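Local atomic coordinates of sulfide-quinone reductase (Aquifex aeolicus, PDB entry 3HYW), a protein that oxidises hydrogen sulfide with the help of a quinone, using a bound FAD and building up polysulfide on its active-site cysteines. Residues Val196-Ala201 with Arg367-Thr372; Ala297-Ile301 with Pro362-Pro366; Asn278-Gln282 with Lys338-Leu343; Tyr19-Asn23 with Val393-Ala399. One frame throughout, in Å; residues are numbered along the deposited sequence.

Contact 1. Residues Val196-Ala201 with Arg367-Thr372; sequences VGGIGA and RERVIT
The guanidinium group of R367 meets residues 196-201 with one face and its edge. I199 CG1 lies over that face, 4.5 Å from R367 NH1. G198 O sits at the edge, near the plane, while V196 O comes in obliquely. R367 directly precedes a classic beta bulge, in which E368 and R369 both face D361. The bulge opens strand 369-375, an outer strand of a three-stranded antiparallel sheet. The contact joins this sheet to the loop that leads into helix 202-212, where A201 is the N-cap.

Two hydrogen bonds cross the gap. R367 NH2 donates to G198 O at 2.9 Å, fairly straight (153°) and in the carbonyl plane. R367 NH1 donates to V196 O at 3.0 Å, on a more bent path (132°). NH1 also bonds to V363 O, so it serves two loops. The arm of R367 is extended from CG to NE, which carries the head across to the loop. V196 lies across it at about a right angle, with V196 CB 3.5 Å from R367 NH1. A leucine in place of R367 would probably leave V196 O and G198 O without these donors and let the loop shift against the sheet.

Farther along, the contact is apolar. I199 CG2 packs on V370 CB at 3.9 Å. A neighbouring subunit lies close by: E368 OE1 accepts a hydrogen bond from Y178 N of that subunit. G200 has a positive phi, and V370 CG2 comes within 3.7 Å of G200 CA.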
# COMPACT_ATOMS: atom_id res chain seq x y z
N VAL A 196 10.08 -11.54 -12.07
CA VAL A 196 9.54 -10.88 -13.26
C VAL A 196 9.26 -9.38 -13.07
O VAL A 196 8.65 -8.74 -13.94
CB VAL A 196 8.25 -11.59 -13.79
CG1 VAL A 196 8.52 -13.05 -14.12
CG2 VAL A 196 7.11 -11.47 -12.79
N GLY A 197 9.70 -8.83 -11.94
CA GLY A 197 9.44 -7.43 -11.59
C GLY A 197 7.98 -7.17 -11.26
O GLY A 197 7.46 -6.08 -11.48
N GLY A 198 7.31 -8.19 -10.72
CA GLY A 198 5.91 -8.08 -10.35
C GLY A 198 4.97 -8.28 -11.52
O GLY A 198 5.36 -8.15 -12.69
N ILE A 199 3.72 -8.61 -11.20
CA ILE A 199 2.66 -8.73 -12.19
C ILE A 199 1.51 -7.87 -11.69
O ILE A 199 0.84 -8.22 -10.72
CB ILE A 199 2.21 -10.20 -12.40
CG1 ILE A 199 3.36 -11.04 -12.97
CG2 ILE A 199 1.01 -10.26 -13.35
CD1 ILE A 199 3.24 -12.54 -12.73
N GLY A 200 1.31 -6.73 -12.34
CA GLY A 200 0.35 -5.73 -11.86
C GLY A 200 0.67 -5.41 -10.41
O GLY A 200 1.84 -5.26 -10.04
N ALA A 201 -0.36 -5.34 -9.58
CA ALA A 201 -0.20 -5.09 -8.15
C ALA A 201 0.01 -6.37 -7.33
O ALA A 201 -0.58 -6.53 -6.26
CB ALA A 201 -1.38 -4.27 -7.62
N ARG A 367 5.08 -5.09 -21.41
CA ARG A 367 3.90 -5.94 -21.47
C ARG A 367 2.73 -5.26 -22.17
O ARG A 367 2.56 -4.04 -22.06
CB ARG A 367 3.49 -6.37 -20.06
CG ARG A 367 4.59 -7.04 -19.27
CD ARG A 367 4.02 -7.89 -18.17
NE ARG A 367 5.05 -8.70 -17.52
CZ ARG A 367 5.44 -8.56 -16.26
NH1 ARG A 367 6.39 -9.35 -15.77
NH2 ARG A 367 4.88 -7.64 -15.47
N GLU A 368 1.95 -6.05 -22.90
CA GLU A 368 0.70 -5.56 -23.48
C GLU A 368 -0.38 -5.51 -22.40
O GLU A 368 -1.15 -4.56 -22.34
CB GLU A 368 0.27 -6.45 -24.66
CG GLU A 368 -0.63 -5.76 -25.69
CD GLU A 368 0.11 -4.82 -26.65
OE1 GLU A 368 1.36 -4.81 -26.66
OE2 GLU A 368 -0.57 -4.10 -27.41
N ARG A 369 -0.42 -6.52 -21.53
CA ARG A 369 -1.37 -6.52 -20.42
C ARG A 369 -1.02 -7.50 -19.31
O ARG A 369 -0.23 -8.43 -19.49
CB ARG A 369 -2.81 -6.77 -20.90
CG ARG A 369 -3.09 -8.17 -21.43
CD ARG A 369 -4.56 -8.33 -21.84
NE ARG A 369 -5.00 -7.26 -22.74
CZ ARG A 369 -4.75 -7.21 -24.05
NH1 ARG A 369 -4.07 -8.19 -24.65
NH2 ARG A 369 -5.19 -6.19 -24.76
N VAL A 370 -1.62 -7.25 -18.15
CA VAL A 370 -1.57 -8.17 -17.02
C VAL A 370 -2.96 -8.32 -16.42
O VAL A 370 -3.81 -7.44 -16.59
CB VAL A 370 -0.58 -7.72 -15.90
CG1 VAL A 370 0.86 -7.68 -16.41
CG2 VAL A 370 -0.99 -6.38 -15.29
N ILE A 371 -3.20 -9.44 -15.75
CA ILE A 371 -4.38 -9.61 -14.90
C ILE A 371 -3.94 -10.18 -13.57
O ILE A 371 -3.19 -11.16 -13.53
CB ILE A 371 -5.45 -10.55 -15.55
CG1 ILE A 371 -5.92 -9.98 -16.89
CG2 ILE A 371 -6.65 -10.73 -14.60
CD1 ILE A 371 -6.81 -10.91 -17.71
N THR A 372 -4.38 -9.56 -12.48
CA THR A 372 -4.08 -10.03 -11.13
C THR A 372 -5.37 -10.12 -10.33
O THR A 372 -6.01 -9.11 -10.05
CB THR A 372 -3.09 -9.12 -10.39
OG1 THR A 372 -3.61 -7.78 -10.35
CG2 THR A 372 -1.78 -9.13 -11.08

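Contact 2. Residues Ala297-Ile301 with Pro362-Pro366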
# COMPACT_ATOMS: atom_id res chain seq x y z
N ALA A 297 18.62 -21.08 -21.41
CA ALA A 297 19.26 -19.90 -20.83
C ALA A 297 18.52 -18.63 -21.27
O ALA A 297 18.65 -18.19 -22.42
CB ALA A 297 20.73 -19.84 -21.21
N ILE A 298 17.75 -18.06 -20.36
CA ILE A 298 17.05 -16.81 -20.63
C ILE A 298 17.58 -15.79 -19.63
O ILE A 298 17.57 -16.06 -18.43
CB ILE A 298 15.51 -16.96 -20.49
CG1 ILE A 298 14.96 -18.01 -21.45
CG2 ILE A 298 14.79 -15.62 -20.75
CD1 ILE A 298 13.46 -18.27 -21.27
N PRO A 299 18.05 -14.62 -20.11
CA PRO A 299 18.60 -13.61 -19.21
C PRO A 299 17.54 -13.12 -18.22
O PRO A 299 16.35 -13.19 -18.52
CB PRO A 299 19.02 -12.48 -20.16
CG PRO A 299 19.14 -13.14 -21.52
CD PRO A 299 18.07 -14.17 -21.52
N PRO A 300 17.96 -12.66 -17.02
CA PRO A 300 16.96 -12.19 -16.05
C PRO A 300 16.23 -10.93 -16.50
O PRO A 300 16.79 -10.11 -17.23
CB PRO A 300 17.79 -11.93 -14.79
CG PRO A 300 19.17 -11.71 -15.26
CD PRO A 300 19.33 -12.58 -16.49
N ILE A 301 14.97 -10.78 -16.08
CA ILE A 301 14.18 -9.60 -16.41
C ILE A 301 14.75 -8.34 -15.74
O ILE A 301 14.68 -7.25 -16.28
CB ILE A 301 12.68 -9.80 -16.08
CG1 ILE A 301 12.03 -10.70 -17.13
CG2 ILE A 301 11.94 -8.46 -15.98
CD1 ILE A 301 10.68 -11.28 -16.73
N PRO A 362 3.58 -10.06 -22.69
CA PRO A 362 4.36 -11.25 -22.35
C PRO A 362 4.88 -11.17 -20.92
O PRO A 362 4.68 -10.15 -20.26
CB PRO A 362 5.53 -11.22 -23.35
CG PRO A 362 5.19 -10.13 -24.34
CD PRO A 362 4.33 -9.17 -23.59
N VAL A 363 5.53 -12.22 -20.44
CA VAL A 363 6.11 -12.20 -19.10
C VAL A 363 7.27 -11.19 -19.05
O VAL A 363 7.38 -10.41 -18.10
CB VAL A 363 6.55 -13.62 -18.63
CG1 VAL A 363 6.97 -13.60 -17.18
CG2 VAL A 363 5.40 -14.58 -18.77
N ILE A 364 8.10 -11.20 -20.08
CA ILE A 364 9.21 -10.25 -20.18
C ILE A 364 8.71 -8.90 -20.73
O ILE A 364 8.14 -8.85 -21.82
CB ILE A 364 10.34 -10.83 -21.08
CG1 ILE A 364 10.85 -12.17 -20.50
CG2 ILE A 364 11.49 -9.83 -21.22
CD1 ILE A 364 11.62 -13.02 -21.51
N PRO A 365 8.90 -7.81 -19.95
CA PRO A 365 8.44 -6.48 -20.36
C PRO A 365 9.17 -5.96 -21.61
O PRO A 365 10.26 -6.45 -21.92
CB PRO A 365 8.78 -5.60 -19.15
CG PRO A 365 8.93 -6.54 -18.01
CD PRO A 365 9.53 -7.78 -18.62
N PRO A 366 8.58 -4.99 -22.33
CA PRO A 366 7.29 -4.31 -22.07
C PRO A 366 6.07 -5.21 -22.29
O PRO A 366 6.04 -6.00 -23.23
CB PRO A 366 7.27 -3.16 -23.09
CG PRO A 366 8.68 -3.07 -23.62
CD PRO A 366 9.23 -4.44 -23.54
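I364, which packs on I298 and I301 across the contact, has its carbonyl oxygen held by R429 near the C-terminus: I364 O accepts a hydrogen bond from R429 NH1. The same NH1 bonds weakly to P366 O. Both oxygens belong to the proline-rich loop 362-366, which links the antiparallel strands 355-361 and 369-375. The peptide bonds before P362 and P366 are both cis, and they fold this connection sharply. Its partner, 297-301, is also loop and lies between strand 289-291 and helix 314-332. No hydrogen bond joins the two loops. They meet through aliphatic side chains and the carbonyl of V363.

I301 does most of the work, and its CA-CB bond points toward the proline-rich loop. I301 CG1 stands beside the backbone N (chi1 -76°) and meets I364, while CG2, anti to that N, meets P365. I301 CG1 packs on I364 CG1 at 3.9 Å. I301 CG2 packs on the P365 ring, 3.6 Å from P365 CD. The terminal I301 CD1 rests against V363 O at 3.7 Å. It also comes to 4.4 Å from V363 CG1.

A second isoleucine adds a lighter touch. I298 also points toward the proline-rich loop, and beyond the contact it packs on M320 of helix 314-332. V363 in turn packs on M316 of that helix, so both loops lean on the same element. The proline-rich loop also meets a neighbouring subunit: P365 packs on N214 and P366 on V180 of that subunit. I364 CD1 lies 4.2 Å from I298 CG2.

Contact 3. Residues Asn278-Gln282 with Lys338-Leu343; sequences NRCFQ and KYAPRL
C280 starts at CB, which lies 3.5 Å from Y339 O. The alpha carbon also faces this oxygen, in a CA-H...O contact. The tip, C280 SG, stands beside its own backbone N (chi1 -60°). C280 SG stays 3.6 Å from Y339 O, comes to 4.2 Å from K338 CB, and forms a disulfide with C422. One residue earlier, R279 O rests on A340 CB at 3.4 Å, while the R279 head turns to S428 and D421.

Residues 278-281 form a type I beta turn, and N278 makes an Asx turn within it. Its OD1 accepts from C280 N at 2.9 Å and from Q282 N at 3.2 Å. The two donors reach it from opposite faces of the amide plane, which fixes the side chain between them. The turn lies over strand 339-341, which pairs antiparallel with strand 416-418 of the C-terminal region, while C422 ties the turn to that region.

F281 closes the other end. F281 CE1 packs on P341 CG at 3.4 Å, with ring and proline crossing obliquely. L343 comes from the opposite direction and sets its CD1 at the ring edge, 4.0 Å from F281 CZ. A serine in place of F281 would probably open a gap between the turn and P341 and L343, and leave both without their aromatic neighbour. M320 of helix 314-332 also touches this ring.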
# COMPACT_ATOMS: atom_id res chain seq x y z
N ASN A 278 18.50 -18.83 -29.23
CA ASN A 278 18.12 -17.53 -29.76
C ASN A 278 16.61 -17.31 -29.56
O ASN A 278 15.98 -18.03 -28.80
CB ASN A 278 18.56 -17.38 -31.23
CG ASN A 278 17.94 -18.43 -32.16
OD1 ASN A 278 16.86 -18.96 -31.90
ND2 ASN A 278 18.63 -18.70 -33.27
N ARG A 279 16.04 -16.32 -30.25
CA ARG A 279 14.61 -15.98 -30.12
C ARG A 279 13.69 -17.14 -30.53
O ARG A 279 12.54 -17.23 -30.07
CB ARG A 279 14.27 -14.75 -30.97
CG ARG A 279 15.01 -13.49 -30.56
CD ARG A 279 14.74 -12.35 -31.51
NE ARG A 279 15.43 -11.14 -31.07
CZ ARG A 279 15.87 -10.18 -31.87
NH1 ARG A 279 16.49 -9.13 -31.36
NH2 ARG A 279 15.70 -10.28 -33.19
N CYS A 280 14.20 -18.00 -31.41
CA CYS A 280 13.43 -19.10 -31.98
C CYS A 280 13.73 -20.41 -31.23
O CYS A 280 13.39 -21.50 -31.69
CB CYS A 280 13.71 -19.20 -33.48
SG CYS A 280 13.25 -17.68 -34.37
N PHE A 281 14.38 -20.26 -30.08
CA PHE A 281 14.76 -21.37 -29.19
C PHE A 281 15.63 -22.43 -29.86
O PHE A 281 15.59 -23.62 -29.52
CB PHE A 281 13.55 -21.91 -28.42
CG PHE A 281 13.18 -21.01 -27.27
CD1 PHE A 281 12.60 -19.77 -27.51
CD2 PHE A 281 13.51 -21.36 -25.97
CE1 PHE A 281 12.31 -18.90 -26.45
CE2 PHE A 281 13.23 -20.50 -24.91
CZ PHE A 281 12.62 -19.27 -25.15
N GLN A 282 16.43 -21.94 -30.80
CA GLN A 282 17.39 -22.71 -31.53
C GLN A 282 18.77 -22.29 -31.07
O GLN A 282 19.01 -21.11 -30.80
CB GLN A 282 17.20 -22.41 -33.02
CG GLN A 282 18.24 -22.94 -33.98
CD GLN A 282 18.06 -22.34 -35.36
OE1 GLN A 282 18.07 -21.12 -35.52
NE2 GLN A 282 17.85 -23.19 -36.35
N LYS A 338 10.11 -18.97 -39.64
CA LYS A 338 10.56 -19.36 -38.31
C LYS A 338 9.76 -18.63 -37.24
O LYS A 338 9.38 -17.47 -37.42
CB LYS A 338 12.06 -19.09 -38.14
CG LYS A 338 12.98 -19.93 -39.05
CD LYS A 338 13.04 -21.40 -38.61
CE LYS A 338 13.55 -22.31 -39.72
NZ LYS A 338 12.60 -22.39 -40.87
N TYR A 339 9.52 -19.31 -36.12
CA TYR A 339 8.64 -18.81 -35.07
C TYR A 339 9.35 -18.60 -33.75
O TYR A 339 10.22 -19.38 -33.35
CB TYR A 339 7.45 -19.76 -34.86
CG TYR A 339 6.60 -19.93 -36.08
CD1 TYR A 339 5.50 -19.09 -36.31
CD2 TYR A 339 6.88 -20.92 -37.02
CE1 TYR A 339 4.72 -19.24 -37.45
CE2 TYR A 339 6.11 -21.08 -38.16
CZ TYR A 339 5.02 -20.24 -38.36
OH TYR A 339 4.24 -20.39 -39.48
N ALA A 340 8.94 -17.53 -33.07
CA ALA A 340 9.31 -17.27 -31.69
C ALA A 340 8.06 -17.46 -30.82
O ALA A 340 6.96 -17.09 -31.24
CB ALA A 340 9.84 -15.87 -31.56
N PRO A 341 8.23 -18.03 -29.62
CA PRO A 341 7.11 -18.11 -28.68
C PRO A 341 6.77 -16.74 -28.12
O PRO A 341 7.66 -15.91 -27.92
CB PRO A 341 7.64 -19.01 -27.56
CG PRO A 341 9.13 -18.83 -27.61
CD PRO A 341 9.46 -18.63 -29.06
N ARG A 342 5.48 -16.51 -27.88
CA ARG A 342 5.04 -15.28 -27.23
C ARG A 342 5.68 -15.14 -25.85
O ARG A 342 6.05 -14.04 -25.44
CB ARG A 342 3.51 -15.29 -27.10
CG ARG A 342 2.91 -14.06 -26.43
CD ARG A 342 3.10 -12.79 -27.26
NE ARG A 342 2.47 -11.65 -26.61
CZ ARG A 342 2.40 -10.42 -27.12
NH1 ARG A 342 2.92 -10.14 -28.31
NH2 ARG A 342 1.79 -9.46 -26.44
N LEU A 343 5.80 -16.27 -25.16
CA LEU A 343 6.25 -16.33 -23.76
C LEU A 343 5.35 -15.50 -22.83
O LEU A 343 5.83 -14.69 -22.05
CB LEU A 343 7.73 -15.94 -23.62
CG LEU A 343 8.75 -16.79 -24.38
CD1 LEU A 343 10.16 -16.22 -24.19
CD2 LEU A 343 8.69 -18.25 -23.90

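Contact 4. Residues Tyr19-Asn23 with Val393-Ala399. With SO4 (sulfate ion), chain M.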
# COMPACT_ATOMS: atom_id res chain seq x y z
N TYR A 19 4.94 -34.44 -28.90
CA TYR A 19 3.56 -34.54 -29.37
C TYR A 19 3.27 -33.52 -30.48
O TYR A 19 2.59 -33.85 -31.45
CB TYR A 19 2.56 -34.34 -28.22
CG TYR A 19 2.43 -35.50 -27.23
CD1 TYR A 19 3.38 -36.52 -27.15
CD2 TYR A 19 1.37 -35.52 -26.32
CE1 TYR A 19 3.26 -37.55 -26.22
CE2 TYR A 19 1.25 -36.54 -25.39
CZ TYR A 19 2.18 -37.55 -25.34
OH TYR A 19 2.05 -38.56 -24.41
N ASN A 20 3.80 -32.31 -30.35
CA ASN A 20 3.60 -31.28 -31.38
C ASN A 20 4.20 -31.73 -32.71
O ASN A 20 3.56 -31.62 -33.75
CB ASN A 20 4.22 -29.93 -30.98
CG ASN A 20 3.36 -29.15 -29.99
OD1 ASN A 20 2.14 -29.12 -30.08
ND2 ASN A 20 4.02 -28.48 -29.06
N LEU A 21 5.42 -32.26 -32.65
CA LEU A 21 6.09 -32.82 -33.82
C LEU A 21 5.33 -33.99 -34.44
O LEU A 21 5.20 -34.07 -35.67
CB LEU A 21 7.51 -33.27 -33.46
CG LEU A 21 8.57 -32.17 -33.32
CD1 LEU A 21 9.81 -32.74 -32.66
CD2 LEU A 21 8.92 -31.55 -34.69
N ARG A 22 4.82 -34.88 -33.59
CA ARG A 22 4.10 -36.06 -34.07
C ARG A 22 2.81 -35.69 -34.81
O ARG A 22 2.49 -36.28 -35.85
CB ARG A 22 3.82 -37.04 -32.92
CG ARG A 22 2.87 -38.21 -33.26
CD ARG A 22 3.33 -39.06 -34.47
NE ARG A 22 4.55 -39.83 -34.21
CZ ARG A 22 5.68 -39.75 -34.93
NH1 ARG A 22 5.77 -38.93 -35.97
NH2 ARG A 22 6.72 -40.51 -34.60
N ASN A 23 2.10 -34.70 -34.28
CA ASN A 23 0.83 -34.27 -34.86
C ASN A 23 1.03 -33.47 -36.15
O ASN A 23 0.20 -33.51 -37.05
CB ASN A 23 0.01 -33.49 -33.81
CG ASN A 23 -0.59 -34.40 -32.73
OD1 ASN A 23 -0.33 -34.23 -31.53
ND2 ASN A 23 -1.37 -35.39 -33.15
N VAL A 393 -1.60 -35.44 -21.85
CA VAL A 393 -0.45 -36.35 -21.86
C VAL A 393 -0.87 -37.76 -22.28
O VAL A 393 -0.24 -38.38 -23.14
CB VAL A 393 0.29 -36.36 -20.48
CG1 VAL A 393 1.43 -37.38 -20.47
CG2 VAL A 393 0.82 -34.97 -20.13
N ARG A 394 -1.97 -38.23 -21.70
CA ARG A 394 -2.48 -39.57 -21.96
C ARG A 394 -3.12 -39.74 -23.34
O ARG A 394 -3.26 -40.86 -23.82
CB ARG A 394 -3.45 -40.00 -20.86
CG ARG A 394 -2.77 -40.20 -19.50
CD ARG A 394 -3.68 -40.95 -18.53
NE ARG A 394 -4.91 -40.20 -18.28
CZ ARG A 394 -5.11 -39.40 -17.24
NH1 ARG A 394 -4.17 -39.24 -16.31
NH2 ARG A 394 -6.27 -38.76 -17.12
N ASN A 395 -3.48 -38.63 -23.97
CA ASN A 395 -4.21 -38.70 -25.23
C ASN A 395 -3.48 -38.17 -26.46
O ASN A 395 -4.05 -38.14 -27.55
CB ASN A 395 -5.62 -38.12 -25.06
CG ASN A 395 -6.50 -39.01 -24.18
OD1 ASN A 395 -6.42 -38.96 -22.96
ND2 ASN A 395 -7.32 -39.83 -24.81
N GLY A 396 -2.22 -37.76 -26.29
CA GLY A 396 -1.32 -37.55 -27.41
C GLY A 396 -1.39 -36.20 -28.10
O GLY A 396 -0.89 -36.05 -29.21
N ASN A 397 -1.99 -35.22 -27.44
CA ASN A 397 -2.07 -33.88 -27.99
C ASN A 397 -1.99 -32.85 -26.87
O ASN A 397 -2.94 -32.69 -26.10
CB ASN A 397 -3.37 -33.72 -28.80
CG ASN A 397 -3.32 -32.53 -29.76
OD1 ASN A 397 -2.54 -31.60 -29.59
ND2 ASN A 397 -4.16 -32.57 -30.78
N ILE A 398 -0.85 -32.16 -26.77
CA ILE A 398 -0.64 -31.13 -25.75
C ILE A 398 -1.17 -29.78 -26.25
O ILE A 398 -1.35 -28.85 -25.47
CB ILE A 398 0.86 -31.00 -25.29
CG1 ILE A 398 1.43 -32.36 -24.83
CG2 ILE A 398 1.03 -29.98 -24.15
CD1 ILE A 398 0.67 -33.03 -23.68
N ALA A 399 -1.43 -29.69 -27.55
CA ALA A 399 -1.90 -28.44 -28.14
C ALA A 399 -3.16 -28.62 -29.01
O ALA A 399 -3.12 -28.38 -30.22
CB ALA A 399 -0.78 -27.77 -28.94
S SO4 M . -7.67 -41.02 -19.99
O1 SO4 M . -6.68 -42.07 -19.78
O2 SO4 M . -7.12 -39.74 -19.56
O3 SO4 M . -8.04 -40.95 -21.40
O4 SO4 M . -8.85 -41.30 -19.18
O HOH W 1 0.78 -31.61 -29.05
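Helix 376-395 ends here in a Schellman motif, with G396 at positive phi (85°), packed against helix 12-24. The glycine-rich FAD-binding segment G9-G13 runs into the start of helix 12-24, as in a Rossmann-type dinucleotide fold. Y19 carries most of the contact and points toward the helix end.

Its hydroxyl donates a hydrogen bond from Y19 OH to V393 O at 2.6 Å. The donor lies in the carbonyl plane, on a lone pair, and V393 O sits at the edge of the ring. The ring also covers the turn: Y19 CD2 is 3.4 Å from G396 C. I398 packs on the same part of the ring, with I398 CG1 3.5 Å from Y19 CD2. Outside the contact the ring also meets F69 edge-to-face.

After the helix, N397 makes an Asx turn: N397 OD1 accepts from A399 N at 3.0 Å. A water bridges the segments. It accepts from I398 N at 2.9 Å and donates to N20 OD1 at 3.0 Å, though other acceptors compete for its protons. A399 CB also rests on N20 OD1, at 3.4 Å. Away from the interface, R394 holds a sulfate ion, probably from the crystallisation liquor. R394 NE and NH2 both donate to its O2, the former at 2.6 Å, with that oxygen in the guanidinium plane.

The tyrosine therefore meets a main-chain carbonyl in the last turn of one helix with a donor from another. V393 O lies at the C-terminal, negative end of the helix dipole, which may make it a better acceptor.

How the contacts relate
Along the chain contact 4 is the outermost loop, closing residues 19-23 on 393-399. Contacts 1, 2 and 3 are nested within it. Contacts 2 and 3 also lie inside contact 1, and their segments alternate. These three form one connected region. Contacts 1 and 2 have centres 12 Å apart, and 362-366 runs directly into 367-372 and strand 369-375. Contacts 2 and 3 are 13 Å apart and touch where V363 N meets L343 O. Contacts 1 and 2 both touch a neighbouring subunit, so this region also lies at the trimer interface. Contact 4 stands about 20 Å or more from the others, centre to centre, and joins the N-terminal FAD-binding helix to helix 376-395.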